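Local atomic coordinates of cellulose binding domain-containing protein (Clostridium clariflavum, PDB entry 4B96), a protein that probably binds cellulose through this calcium-containing family 3b carbohydrate-binding module, the C-terminal part of a membrane-anchored biomass-sensing protein. Residues Asp119-Leu124 / Trp146-Tyr151; Ala100-Gly105 / Ser128-Trp133; Val57-Tyr60 / Asp64-Asn67. All coordinates share one frame; numbering follows the deposited sequence.

Interaction 1 of 3, residues Asp119-Leu124 / Trp146-Tyr151; sequences DDWSFL and WGIEPY. With CA (calcium ion), chain E.
Trp121 lies against the C-terminal tail of the chain in a mainly aromatic contact, joining the calcium-binding loop after strand 115-116 to the residues that follow strand 143-146. Pro150 sits over one face of the indole: its CA is 3.6 Å from the centroid of the six-membered ring and almost directly above the ring centre, a CH-pi contact. Pro150 CG reaches Trp121 CG at 3.7 Å, so the proline follows the indole from its five-membered to its six-membered ring. At the indole edge, NE1 of Trp121 donates to Ile148 O across 2.9 Å. The bond is bent (142° at the hydrogen), with the oxygen somewhat out of the ring plane. At the far end the six-membered ring of Trp121 turns its edge, at CH2, toward the face of Tyr151 in an offset T-shaped pair, planes at 68°, with CH2 3.6 Å from Tyr151 CE2. With CG anti to the backbone N of Trp121 (chi1 -178°), the indole is carried toward the tail.

Just before Trp121 in the chain, Asp119 and Asp120 supply part of the calcium site of this beta-sandwich module. Each binds the ion through OD1 at 2.5 Å and uses OD2 to accept a hydrogen bond from a calcium-bound water; a third water and the carbonyl oxygens of Lys47 and Asn116 complete the shell. From Asp120 the chain enters a type I turn closed by Phe123 N to Asp120 O, 3.1 Å, which places Trp121 at its second position. Lys135 makes a cation-pi contact with the indole, and Tyr151 OH is hydrogen-bonded to Ile4 N of the second subunit, which ties the chain terminus into the dimer.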
ATOM      1  N   ASP A 119       2.675   6.208 -19.432  1.00 24.83           N
ATOM      2  CA  ASP A 119       1.380   5.787 -18.937  1.00 22.35           C
ATOM      3  C   ASP A 119       1.493   4.489 -18.143  1.00 24.47           C
ATOM      4  O   ASP A 119       0.483   3.785 -17.928  1.00 23.42           O
ATOM      5  CB  ASP A 119       0.443   5.631 -20.150  1.00 25.39           C
ATOM      6  CG  ASP A 119       1.041   4.704 -21.264  1.00 33.60           C
ATOM      7  OD1 ASP A 119       2.097   4.004 -21.051  1.00 30.40           O
ATOM      8  OD2 ASP A 119       0.425   4.670 -22.369  1.00 32.88           O
ATOM      9  N   ASP A 120       2.707   4.148 -17.686  1.00 20.83           N
ATOM     10  CA  ASP A 120       2.894   2.899 -16.950  1.00 19.79           C
ATOM     11  C   ASP A 120       2.743   3.160 -15.452  1.00 20.40           C
ATOM     12  O   ASP A 120       3.457   4.017 -14.856  1.00 19.92           O
ATOM     13  CB  ASP A 120       4.306   2.325 -17.200  1.00 18.00           C
ATOM     14  CG  ASP A 120       4.527   1.894 -18.633  1.00 21.87           C
ATOM     15  OD1 ASP A 120       3.562   1.801 -19.428  1.00 17.29           O
ATOM     16  OD2 ASP A 120       5.703   1.610 -18.974  1.00 21.71           O
ATOM     17  N   TRP A 121       1.819   2.452 -14.817  1.00 18.42           N
ATOM     18  CA  TRP A 121       1.552   2.707 -13.390  1.00 21.15           C
ATOM     19  C   TRP A 121       2.858   2.643 -12.537  1.00 20.93           C
ATOM     20  O   TRP A 121       3.065   3.473 -11.644  1.00 17.80           O
ATOM     21  CB  TRP A 121       0.536   1.660 -12.877  1.00 16.48           C
ATOM     22  CG  TRP A 121       0.093   1.785 -11.385  1.00 13.32           C
ATOM     23  CD1 TRP A 121       0.573   1.054 -10.305  1.00 15.90           C
ATOM     24  CD2 TRP A 121      -0.893   2.670 -10.860  1.00 19.39           C
ATOM     25  NE1 TRP A 121      -0.067   1.464  -9.143  1.00 14.55           N
ATOM     26  CE2 TRP A 121      -0.983   2.430  -9.460  1.00 19.37           C
ATOM     27  CE3 TRP A 121      -1.730   3.635 -11.443  1.00 18.65           C
ATOM     28  CZ2 TRP A 121      -1.897   3.097  -8.636  1.00 19.30           C
ATOM     29  CZ3 TRP A 121      -2.629   4.295 -10.633  1.00 22.22           C
ATOM     30  CH2 TRP A 121      -2.699   4.036  -9.235  1.00 20.34           C
ATOM     31  N   SER A 122       3.719   1.667 -12.784  1.00 16.69           N
ATOM     32  CA  SER A 122       4.882   1.495 -11.882  1.00 16.95           C
ATOM     33  C   SER A 122       6.066   2.421 -12.189  1.00 18.06           C
ATOM     34  O   SER A 122       7.074   2.350 -11.502  1.00 20.16           O
ATOM     35  CB  SER A 122       5.355   0.018 -11.888  1.00 14.33           C
ATOM     36  OG  SER A 122       4.364  -0.791 -11.263  1.00 16.21           O
ATOM     37  N   PHE A 123       5.959   3.236 -13.246  1.00 20.17           N
ATOM     38  CA  PHE A 123       7.085   4.042 -13.736  1.00 20.43           C
ATOM     39  C   PHE A 123       7.503   5.117 -12.716  1.00 22.98           C
ATOM     40  O   PHE A 123       6.666   5.909 -12.263  1.00 19.68           O
ATOM     41  CB  PHE A 123       6.710   4.701 -15.039  1.00 17.36           C
ATOM     42  CG  PHE A 123       7.790   5.582 -15.646  1.00 17.34           C
ATOM     43  CD1 PHE A 123       9.110   5.105 -15.843  1.00 15.52           C
ATOM     44  CD2 PHE A 123       7.483   6.845 -16.056  1.00 23.75           C
ATOM     45  CE1 PHE A 123      10.067   5.943 -16.444  1.00 19.17           C
ATOM     46  CE2 PHE A 123       8.427   7.657 -16.665  1.00 26.25           C
ATOM     47  CZ  PHE A 123       9.710   7.211 -16.831  1.00 22.22           C
ATOM     48  N   LEU A 124       8.796   5.148 -12.372  1.00 21.29           N
ATOM     49  CA  LEU A 124       9.276   6.068 -11.310  1.00 21.52           C
ATOM     50  C   LEU A 124      10.324   7.011 -11.879  1.00 25.49           C
ATOM     51  O   LEU A 124      11.371   6.579 -12.358  1.00 26.61           O
ATOM     52  CB  LEU A 124       9.814   5.270 -10.087  1.00 27.63           C
ATOM     53  CG  LEU A 124      10.476   6.008  -8.903  1.00 30.16           C
ATOM     54  CD1 LEU A 124       9.622   7.156  -8.443  1.00 27.34           C
ATOM     55  CD2 LEU A 124      10.769   5.038  -7.674  1.00 22.84           C
ATOM     56  N   TRP A 146       2.263  -5.243   0.161  1.00 17.50           N
ATOM     57  CA  TRP A 146       2.989  -4.009  -0.091  1.00 16.85           C
ATOM     58  C   TRP A 146       2.468  -3.442  -1.381  1.00 17.24           C
ATOM     59  O   TRP A 146       2.306  -4.181  -2.363  1.00 17.56           O
ATOM     60  CB  TRP A 146       4.518  -4.274  -0.297  1.00 13.55           C
ATOM     61  CG  TRP A 146       5.221  -2.995  -0.709  1.00 15.59           C
ATOM     62  CD1 TRP A 146       5.426  -2.526  -2.035  1.00 16.44           C
ATOM     63  CD2 TRP A 146       5.720  -1.968   0.150  1.00 17.17           C
ATOM     64  NE1 TRP A 146       6.006  -1.274  -1.989  1.00 15.25           N
ATOM     65  CE2 TRP A 146       6.207  -0.922  -0.679  1.00 16.66           C
ATOM     66  CE3 TRP A 146       5.841  -1.836   1.554  1.00 15.91           C
ATOM     67  CZ2 TRP A 146       6.807   0.230  -0.153  1.00 16.98           C
ATOM     68  CZ3 TRP A 146       6.396  -0.655   2.081  1.00 20.74           C
ATOM     69  CH2 TRP A 146       6.899   0.352   1.223  1.00 19.56           C
ATOM     70  N   GLY A 147       2.224  -2.138  -1.394  1.00 17.19           N
ATOM     71  CA  GLY A 147       1.970  -1.454  -2.648  1.00 18.08           C
ATOM     72  C   GLY A 147       0.502  -1.239  -2.991  1.00 19.29           C
ATOM     73  O   GLY A 147      -0.388  -1.748  -2.301  1.00 19.54           O
ATOM     74  N   ILE A 148       0.259  -0.497  -4.071  1.00 15.99           N
ATOM     75  CA  ILE A 148      -1.101  -0.141  -4.503  1.00 17.11           C
ATOM     76  C   ILE A 148      -1.311  -0.634  -5.918  1.00 16.08           C
ATOM     77  O   ILE A 148      -0.546  -0.287  -6.854  1.00 17.10           O
ATOM     78  CB  ILE A 148      -1.272   1.398  -4.448  1.00 16.99           C
ATOM     79  CG1 ILE A 148      -0.986   1.907  -3.012  1.00 20.64           C
ATOM     80  CG2 ILE A 148      -2.698   1.823  -4.919  1.00 14.41           C
ATOM     81  CD1 ILE A 148      -0.711   3.422  -2.929  1.00 19.95           C
ATOM     82  N   GLU A 149      -2.340  -1.472  -6.125  1.00 17.93           N
ATOM     83  CA  GLU A 149      -2.675  -1.910  -7.493  1.00 17.79           C
ATOM     84  C   GLU A 149      -3.302  -0.737  -8.280  1.00 19.02           C
ATOM     85  O   GLU A 149      -3.939   0.119  -7.694  1.00 21.12           O
ATOM     86  CB  GLU A 149      -3.669  -3.112  -7.461  1.00 19.14           C
ATOM     87  CG  GLU A 149      -3.038  -4.313  -6.686  1.00 22.02           C
ATOM     88  CD  GLU A 149      -3.977  -5.549  -6.546  1.00 31.61           C
ATOM     89  OE1 GLU A 149      -5.177  -5.342  -6.320  1.00 28.32           O
ATOM     90  OE2 GLU A 149      -3.496  -6.718  -6.614  1.00 27.34           O
ATOM     91  N   PRO A 150      -3.140  -0.717  -9.622  1.00 21.45           N
ATOM     92  CA  PRO A 150      -3.698   0.368 -10.454  1.00 19.82           C
ATOM     93  C   PRO A 150      -5.213   0.566 -10.233  1.00 24.99           C
ATOM     94  O   PRO A 150      -5.935  -0.416 -10.064  1.00 21.10           O
ATOM     95  CB  PRO A 150      -3.458  -0.113 -11.879  1.00 18.35           C
ATOM     96  CG  PRO A 150      -2.238  -1.025 -11.791  1.00 20.16           C
ATOM     97  CD  PRO A 150      -2.355  -1.694 -10.412  1.00 22.46           C
ATOM     98  N   TYR A 151      -5.674   1.820 -10.246  1.00 22.14           N
ATOM     99  CA  TYR A 151      -7.096   2.096 -10.171  1.00 24.99           C
ATOM    100  C   TYR A 151      -7.363   3.360 -10.963  1.00 32.59           C
ATOM    101  O   TYR A 151      -8.511   3.713 -11.185  1.00 35.04           O
ATOM    102  CB  TYR A 151      -7.483   2.300  -8.738  1.00 23.55           C
ATOM    103  CG  TYR A 151      -6.881   3.531  -8.028  1.00 19.87           C
ATOM    104  CD1 TYR A 151      -7.545   4.773  -8.057  1.00 27.37           C
ATOM    105  CD2 TYR A 151      -5.697   3.419  -7.299  1.00 19.48           C
ATOM    106  CE1 TYR A 151      -7.012   5.893  -7.388  1.00 29.28           C
ATOM    107  CE2 TYR A 151      -5.129   4.524  -6.659  1.00 20.55           C
ATOM    108  CZ  TYR A 151      -5.806   5.744  -6.680  1.00 23.32           C
ATOM    109  OH  TYR A 151      -5.263   6.825  -6.008  1.00 26.15           O
ATOM    110  OXT TYR A 151      -6.411   4.035 -11.403  1.00 30.77           O
TER
HETATM  111 CA    CA E1155       3.484   2.155 -21.863  1.00 25.95          CA
HETATM  112  O   HOH W   1       1.761   2.865 -23.676  1.00 27.04           O
HETATM  113  O   HOH W   2       5.274   0.679 -21.383  1.00 21.63           O
HETATM  114  O   HOH W   3       4.439   1.437 -24.043  1.00 20.90           O

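Interaction 2 of 3, residues Ala100-Gly105 / Ser128-Trp133; sequences AAWVFG and STFSYW
Phe130 reaches across to strand 100-105 and meets two aromatic side chains, Trp102 and Phe104, in a small cluster at the protein surface. Its closest approach is to Phe104, where CZ of Phe130 comes to 3.3 Å from CE1 of Phe104. These two rings are inclined by only 24° but slid so far apart that they hardly overlap, and they meet along their outer carbons. Trp102 comes in differently: the edge of its six-membered ring, at CZ3, is directed at a face of Phe130, 4.0 Å from CD1. The centroids of this T-shaped pair are 5.4 Å apart and the planes stand at 76°. Phe130 CG lies beside its backbone N, anti to the carbonyl carbon (chi1 -79°), with the ring carried toward strand 100-105.

Trp102 and Phe104 lie on strand 100-109 and Phe130 just precedes strand 131-132, two strands of one antiparallel sheet of the CBM3 beta-sandwich. They are not neighbours there, since 20-29 and 5-9 run between them; at Trp102 and Phe130 the CA atoms remain 10.4 Å apart, and long aromatic side chains span the gap.

In the next shell, Trp102 leans on Val26 and Phe59, while the Phe104 ring meets that of Phe59 and also touches Asp24. Phe130 rests on Lys8 of strand 5-9. Behind it, Ser131 OG donates to Thr129 O at 3.2 Å from above the carbonyl plane.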
ATOM      1  N   ALA A 100      18.179  -7.981   2.905  1.00 23.53           N
ATOM      2  CA  ALA A 100      17.340  -7.593   1.763  1.00 24.61           C
ATOM      3  C   ALA A 100      17.685  -8.473   0.568  1.00 28.39           C
ATOM      4  O   ALA A 100      18.805  -8.977   0.499  1.00 29.80           O
ATOM      5  CB  ALA A 100      17.555  -6.132   1.422  1.00 23.57           C
ATOM      6  N   ALA A 101      16.730  -8.686  -0.346  1.00 21.96           N
ATOM      7  CA  ALA A 101      17.015  -9.397  -1.598  1.00 23.16           C
ATOM      8  C   ALA A 101      17.128  -8.290  -2.655  1.00 20.92           C
ATOM      9  O   ALA A 101      16.186  -7.471  -2.800  1.00 21.74           O
ATOM     10  CB  ALA A 101      15.833 -10.309  -1.972  1.00 21.45           C
ATOM     11  N   TRP A 102      18.239  -8.261  -3.407  1.00 17.92           N
ATOM     12  CA  TRP A 102      18.355  -7.286  -4.513  1.00 15.74           C
ATOM     13  C   TRP A 102      18.074  -8.029  -5.795  1.00 19.45           C
ATOM     14  O   TRP A 102      18.687  -9.061  -6.047  1.00 22.39           O
ATOM     15  CB  TRP A 102      19.785  -6.666  -4.582  1.00 23.24           C
ATOM     16  CG  TRP A 102      20.153  -5.844  -3.323  1.00 29.83           C
ATOM     17  CD1 TRP A 102      20.304  -6.327  -2.070  1.00 33.82           C
ATOM     18  CD2 TRP A 102      20.367  -4.418  -3.223  1.00 38.40           C
ATOM     19  NE1 TRP A 102      20.627  -5.323  -1.198  1.00 36.71           N
ATOM     20  CE2 TRP A 102      20.675  -4.137  -1.875  1.00 41.39           C
ATOM     21  CE3 TRP A 102      20.350  -3.351  -4.148  1.00 42.43           C
ATOM     22  CZ2 TRP A 102      20.944  -2.803  -1.399  1.00 47.90           C
ATOM     23  CZ3 TRP A 102      20.636  -2.013  -3.674  1.00 44.53           C
ATOM     24  CH2 TRP A 102      20.912  -1.766  -2.315  1.00 46.25           C
ATOM     25  N   VAL A 103      17.161  -7.507  -6.616  1.00 17.37           N
ATOM     26  CA  VAL A 103      16.807  -8.180  -7.841  1.00 17.43           C
ATOM     27  C   VAL A 103      16.720  -7.187  -8.991  1.00 23.45           C
ATOM     28  O   VAL A 103      15.815  -6.343  -8.987  1.00 23.09           O
ATOM     29  CB  VAL A 103      15.446  -8.945  -7.715  1.00 19.55           C
ATOM     30  CG1 VAL A 103      15.370 -10.019  -8.814  1.00 23.40           C
ATOM     31  CG2 VAL A 103      15.286  -9.602  -6.317  1.00 19.50           C
ATOM     32  N   PHE A 104      17.696  -7.209  -9.918  1.00 20.83           N
ATOM     33  CA  PHE A 104      17.724  -6.212 -11.001  1.00 18.35           C
ATOM     34  C   PHE A 104      17.467  -6.900 -12.339  1.00 18.10           C
ATOM     35  O   PHE A 104      17.918  -8.014 -12.568  1.00 18.64           O
ATOM     36  CB  PHE A 104      19.096  -5.541 -11.187  1.00 19.41           C
ATOM     37  CG  PHE A 104      19.619  -4.873  -9.954  1.00 26.76           C
ATOM     38  CD1 PHE A 104      18.848  -4.768  -8.813  1.00 32.65           C
ATOM     39  CD2 PHE A 104      20.890  -4.350  -9.938  1.00 33.91           C
ATOM     40  CE1 PHE A 104      19.356  -4.145  -7.661  1.00 33.98           C
ATOM     41  CE2 PHE A 104      21.383  -3.744  -8.781  1.00 36.05           C
ATOM     42  CZ  PHE A 104      20.622  -3.670  -7.653  1.00 30.86           C
ATOM     43  N   GLY A 105      16.761  -6.228 -13.233  1.00 19.74           N
ATOM     44  CA  GLY A 105      16.620  -6.777 -14.576  1.00 18.57           C
ATOM     45  C   GLY A 105      15.736  -5.892 -15.412  1.00 19.94           C
ATOM     46  O   GLY A 105      15.377  -4.788 -15.001  1.00 19.50           O
ATOM     47  N   SER A 128      17.287   9.233  -7.746  1.00 34.61           N
ATOM     48  CA  SER A 128      18.612   8.913  -8.245  1.00 34.59           C
ATOM     49  C   SER A 128      19.149   7.609  -7.667  1.00 34.60           C
ATOM     50  O   SER A 128      20.273   7.214  -8.001  1.00 34.45           O
ATOM     51  CB  SER A 128      19.578  10.054  -7.979  1.00 36.01           C
ATOM     52  OG  SER A 128      19.746  10.195  -6.579  1.00 42.11           O
ATOM     53  N   THR A 129      18.350   6.963  -6.813  1.00 34.87           N
ATOM     54  CA  THR A 129      18.705   5.657  -6.290  1.00 38.95           C
ATOM     55  C   THR A 129      17.462   4.946  -5.798  1.00 31.06           C
ATOM     56  O   THR A 129      16.353   5.438  -6.010  1.00 25.39           O
ATOM     57  CB  THR A 129      19.690   5.748  -5.145  1.00 46.84           C
ATOM     58  OG1 THR A 129      20.214   4.408  -4.856  1.00 49.35           O
ATOM     59  CG2 THR A 129      18.961   6.454  -3.927  1.00 38.80           C
ATOM     60  N   PHE A 130      17.645   3.779  -5.181  1.00 24.43           N
ATOM     61  CA  PHE A 130      16.495   2.925  -4.807  1.00 20.65           C
ATOM     62  C   PHE A 130      15.693   3.662  -3.722  1.00 23.46           C
ATOM     63  O   PHE A 130      16.296   4.178  -2.774  1.00 24.53           O
ATOM     64  CB  PHE A 130      17.007   1.581  -4.256  1.00 21.82           C
ATOM     65  CG  PHE A 130      17.432   0.650  -5.322  1.00 22.08           C
ATOM     66  CD1 PHE A 130      18.706   0.695  -5.807  1.00 21.83           C
ATOM     67  CD2 PHE A 130      16.508  -0.222  -5.892  1.00 23.84           C
ATOM     68  CE1 PHE A 130      19.122  -0.154  -6.855  1.00 27.96           C
ATOM     69  CE2 PHE A 130      16.906  -1.098  -6.942  1.00 23.93           C
ATOM     70  CZ  PHE A 130      18.215  -1.042  -7.420  1.00 23.07           C
ATOM     71  N   SER A 131      14.362   3.710  -3.856  1.00 17.71           N
ATOM     72  CA  SER A 131      13.532   4.461  -2.925  1.00 23.06           C
ATOM     73  C   SER A 131      12.341   3.595  -2.648  1.00 22.31           C
ATOM     74  O   SER A 131      11.933   2.857  -3.540  1.00 19.11           O
ATOM     75  CB  SER A 131      12.989   5.713  -3.649  1.00 28.04           C
ATOM     76  OG  SER A 131      14.058   6.503  -4.059  1.00 38.41           O
ATOM     77  N   TYR A 132      11.747   3.687  -1.457  1.00 19.85           N
ATOM     78  CA  TYR A 132      10.449   2.977  -1.225  1.00 15.97           C
ATOM     79  C   TYR A 132       9.450   3.368  -2.303  1.00 18.84           C
ATOM     80  O   TYR A 132       9.332   4.542  -2.642  1.00 17.67           O
ATOM     81  CB  TYR A 132       9.867   3.355   0.142  1.00 19.11           C
ATOM     82  CG  TYR A 132      10.750   2.776   1.252  1.00 23.20           C
ATOM     83  CD1 TYR A 132      10.955   1.375   1.319  1.00 23.51           C
ATOM     84  CD2 TYR A 132      11.418   3.604   2.160  1.00 27.52           C
ATOM     85  CE1 TYR A 132      11.778   0.830   2.307  1.00 26.95           C
ATOM     86  CE2 TYR A 132      12.251   3.055   3.178  1.00 26.89           C
ATOM     87  CZ  TYR A 132      12.413   1.665   3.226  1.00 27.64           C
ATOM     88  OH  TYR A 132      13.268   1.092   4.169  1.00 28.25           O
ATOM     89  N   TRP A 133       8.757   2.407  -2.865  1.00 15.30           N
ATOM     90  CA  TRP A 133       7.957   2.753  -4.008  1.00 19.17           C
ATOM     91  C   TRP A 133       6.669   1.979  -3.867  1.00 18.85           C
ATOM     92  O   TRP A 133       6.670   0.744  -3.956  1.00 18.36           O
ATOM     93  CB  TRP A 133       8.680   2.229  -5.240  1.00 14.44           C
ATOM     94  CG  TRP A 133       7.988   2.597  -6.559  1.00 19.10           C
ATOM     95  CD1 TRP A 133       7.902   1.793  -7.656  1.00 17.52           C
ATOM     96  CD2 TRP A 133       7.376   3.868  -6.931  1.00 21.11           C
ATOM     97  NE1 TRP A 133       7.273   2.466  -8.693  1.00 19.25           N
ATOM     98  CE2 TRP A 133       6.931   3.733  -8.267  1.00 22.37           C
ATOM     99  CE3 TRP A 133       7.116   5.078  -6.246  1.00 23.36           C
ATOM    100  CZ2 TRP A 133       6.264   4.774  -8.951  1.00 24.23           C
ATOM    101  CZ3 TRP A 133       6.455   6.120  -6.912  1.00 27.25           C
ATOM    102  CH2 TRP A 133       6.019   5.956  -8.256  1.00 27.67           C
TER

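Interaction 3 of 3, residues Val57-Tyr60 / Asp64-Asn67; sequences VYFY and DEKN
Tyr60 N donates to Glu65 OE2 at 2.9 Å, with an angle of 150° at the hydrogen; the carboxylate is used on its anti side, slightly out of its plane. Glu65 turns back to strand 53-60 because its chain bends at chi2 (70°), which lays CG 3.7 Å from Phe59 CA. Nearer the backbone, CB of Glu65 packs on Val57 CG1, also at 3.7 Å. CD2 of the Tyr60 ring lies 3.8 Å from Asp64 N, and the Tyr60 hydroxyl is hydrogen-bonded to Lys92 O.

Asp64 is the N-cap of a short, weakly bonded helix, 65-68: its OD2 accepts from Asn67 N at 2.9 Å in a nearly straight bond (169°). A connection of three residues joins the strand to Asp64, at the edge of the sandwich. Opposite Phe104, Tyr58 and Phe59 form a classic beta bulge, and both have CB pointing away from the helix.

Strand 53-60 is outermost in its sheet within this chain, and here a carboxylate oxygen takes the amide of Tyr60 where a further strand would offer a carbonyl. Asp64, as the capping residue, may also offset the partial positive charge of the first helical amides.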
ATOM      1  N   VAL A  57      17.247 -11.081 -16.233  1.00 20.46           N
ATOM      2  CA  VAL A  57      17.620 -10.846 -14.845  1.00 21.89           C
ATOM      3  C   VAL A  57      19.102 -10.511 -14.843  1.00 19.77           C
ATOM      4  O   VAL A  57      19.936 -11.296 -15.339  1.00 21.64           O
ATOM      5  CB  VAL A  57      17.356 -12.101 -13.954  1.00 26.66           C
ATOM      6  CG1 VAL A  57      17.789 -11.820 -12.519  1.00 22.53           C
ATOM      7  CG2 VAL A  57      15.848 -12.441 -14.000  1.00 19.54           C
ATOM      8  N   TYR A  58      19.450  -9.319 -14.355  1.00 19.13           N
ATOM      9  CA  TYR A  58      20.871  -8.930 -14.373  1.00 16.69           C
ATOM     10  C   TYR A  58      21.595  -9.220 -13.034  1.00 19.04           C
ATOM     11  O   TYR A  58      22.806  -9.271 -13.000  1.00 24.46           O
ATOM     12  CB  TYR A  58      20.989  -7.421 -14.645  1.00 18.58           C
ATOM     13  CG  TYR A  58      20.441  -7.016 -15.981  1.00 20.30           C
ATOM     14  CD1 TYR A  58      20.588  -7.860 -17.086  1.00 24.01           C
ATOM     15  CD2 TYR A  58      19.814  -5.762 -16.157  1.00 23.81           C
ATOM     16  CE1 TYR A  58      20.105  -7.479 -18.354  1.00 25.18           C
ATOM     17  CE2 TYR A  58      19.362  -5.349 -17.398  1.00 25.10           C
ATOM     18  CZ  TYR A  58      19.481  -6.209 -18.482  1.00 26.19           C
ATOM     19  OH  TYR A  58      18.981  -5.831 -19.705  1.00 27.73           O
ATOM     20  N   PHE A  59      20.848  -9.272 -11.939  1.00 19.98           N
ATOM     21  CA  PHE A  59      21.490  -9.426 -10.635  1.00 26.94           C
ATOM     22  C   PHE A  59      20.458  -9.987  -9.690  1.00 24.72           C
ATOM     23  O   PHE A  59      19.322  -9.484  -9.632  1.00 23.41           O
ATOM     24  CB  PHE A  59      22.018  -8.065 -10.103  1.00 22.95           C
ATOM     25  CG  PHE A  59      22.819  -8.206  -8.842  1.00 28.45           C
ATOM     26  CD1 PHE A  59      24.102  -8.729  -8.870  1.00 31.41           C
ATOM     27  CD2 PHE A  59      22.276  -7.849  -7.618  1.00 31.39           C
ATOM     28  CE1 PHE A  59      24.848  -8.903  -7.705  1.00 32.76           C
ATOM     29  CE2 PHE A  59      23.024  -8.018  -6.424  1.00 33.15           C
ATOM     30  CZ  PHE A  59      24.305  -8.545  -6.472  1.00 31.59           C
ATOM     31  N   TYR A  60      20.841 -11.017  -8.930  1.00 24.30           N
ATOM     32  CA  TYR A  60      19.956 -11.563  -7.888  1.00 21.61           C
ATOM     33  C   TYR A  60      20.876 -11.863  -6.681  1.00 25.58           C
ATOM     34  O   TYR A  60      21.711 -12.746  -6.757  1.00 25.26           O
ATOM     35  CB  TYR A  60      19.263 -12.864  -8.369  1.00 22.77           C
ATOM     36  CG  TYR A  60      18.393 -13.564  -7.334  1.00 24.22           C
ATOM     37  CD1 TYR A  60      17.702 -12.816  -6.357  1.00 20.98           C
ATOM     38  CD2 TYR A  60      18.293 -14.972  -7.309  1.00 24.74           C
ATOM     39  CE1 TYR A  60      16.880 -13.416  -5.425  1.00 23.85           C
ATOM     40  CE2 TYR A  60      17.469 -15.597  -6.362  1.00 27.58           C
ATOM     41  CZ  TYR A  60      16.777 -14.816  -5.415  1.00 28.06           C
ATOM     42  OH  TYR A  60      15.971 -15.422  -4.475  1.00 30.55           O
ATOM     43  N   ASP A  64      20.814 -17.691  -8.314  1.00 29.76           N
ATOM     44  CA  ASP A  64      21.280 -17.704  -9.673  1.00 32.80           C
ATOM     45  C   ASP A  64      20.305 -16.932 -10.530  1.00 31.42           C
ATOM     46  O   ASP A  64      19.083 -17.210 -10.507  1.00 34.55           O
ATOM     47  CB  ASP A  64      21.453 -19.138 -10.168  1.00 40.07           C
ATOM     48  CG  ASP A  64      22.007 -19.181 -11.575  1.00 50.67           C
ATOM     49  OD1 ASP A  64      23.198 -18.820 -11.760  1.00 56.83           O
ATOM     50  OD2 ASP A  64      21.234 -19.513 -12.500  1.00 54.98           O
ATOM     51  N   GLU A  65      20.820 -15.960 -11.292  1.00 31.26           N
ATOM     52  CA  GLU A  65      19.942 -15.055 -12.049  1.00 29.75           C
ATOM     53  C   GLU A  65      19.137 -15.841 -13.089  1.00 34.44           C
ATOM     54  O   GLU A  65      17.907 -15.710 -13.181  1.00 33.33           O
ATOM     55  CB  GLU A  65      20.785 -13.983 -12.757  1.00 32.23           C
ATOM     56  CG  GLU A  65      21.423 -12.888 -11.824  1.00 24.66           C
ATOM     57  CD  GLU A  65      22.532 -13.432 -10.942  1.00 32.84           C
ATOM     58  OE1 GLU A  65      23.088 -14.490 -11.323  1.00 34.96           O
ATOM     59  OE2 GLU A  65      22.894 -12.764  -9.904  1.00 33.28           O
ATOM     60  N   LYS A  66      19.806 -16.703 -13.841  1.00 40.73           N
ATOM     61  CA  LYS A  66      19.098 -17.505 -14.867  1.00 48.47           C
ATOM     62  C   LYS A  66      18.034 -18.470 -14.295  1.00 43.80           C
ATOM     63  O   LYS A  66      16.817 -18.393 -14.582  1.00 44.11           O
ATOM     64  CB  LYS A  66      20.131 -18.230 -15.710  1.00 56.86           C
ATOM     65  CG  LYS A  66      21.218 -17.239 -16.143  1.00 69.14           C
ATOM     66  CD  LYS A  66      22.371 -17.879 -16.922  1.00 82.14           C
ATOM     67  CE  LYS A  66      22.724 -17.042 -18.154  1.00 87.45           C
ATOM     68  NZ  LYS A  66      23.829 -17.692 -18.947  1.00 94.40           N
ATOM     69  N   ASN A  67      18.490 -19.337 -13.422  1.00 38.75           N
ATOM     70  CA  ASN A  67      17.629 -20.387 -12.926  1.00 36.97           C
ATOM     71  C   ASN A  67      16.622 -20.022 -11.847  1.00 36.21           C
ATOM     72  O   ASN A  67      15.592 -20.653 -11.771  1.00 39.15           O
ATOM     73  CB  ASN A  67      18.478 -21.515 -12.445  1.00 37.60           C
ATOM     74  CG  ASN A  67      19.200 -22.160 -13.583  1.00 45.95           C
ATOM     75  OD1 ASN A  67      18.626 -22.329 -14.673  1.00 46.88           O
ATOM     76  ND2 ASN A  67      20.463 -22.495 -13.371  1.00 48.82           N
TER

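In the fold
Interaction 1 is the most buried, though only partly, with Trp121 and Ile148 buried in the assembly, partly by the second subunit, whereas interactions 2 and 3 are surface contacts. Interactions 2 and 3 share a sheet: strands 53-60 and 100-109 are neighbours, joined by backbone bonds of Phe104 to Tyr58 and Phe59. Interactions 1 and 2 meet at Trp133, whose NE1 bonds to Ser122 O and whose carbonyl accepts from Trp146 NE1. Interactions 1 and 3 lie on opposite sides of the chain's centre, nearest atoms about 15 Å apart. Chemistry varies accordingly: metal binding and an indole bond in the first, purely aromatic contacts in the second, carboxylate-to-amide bonds in the third.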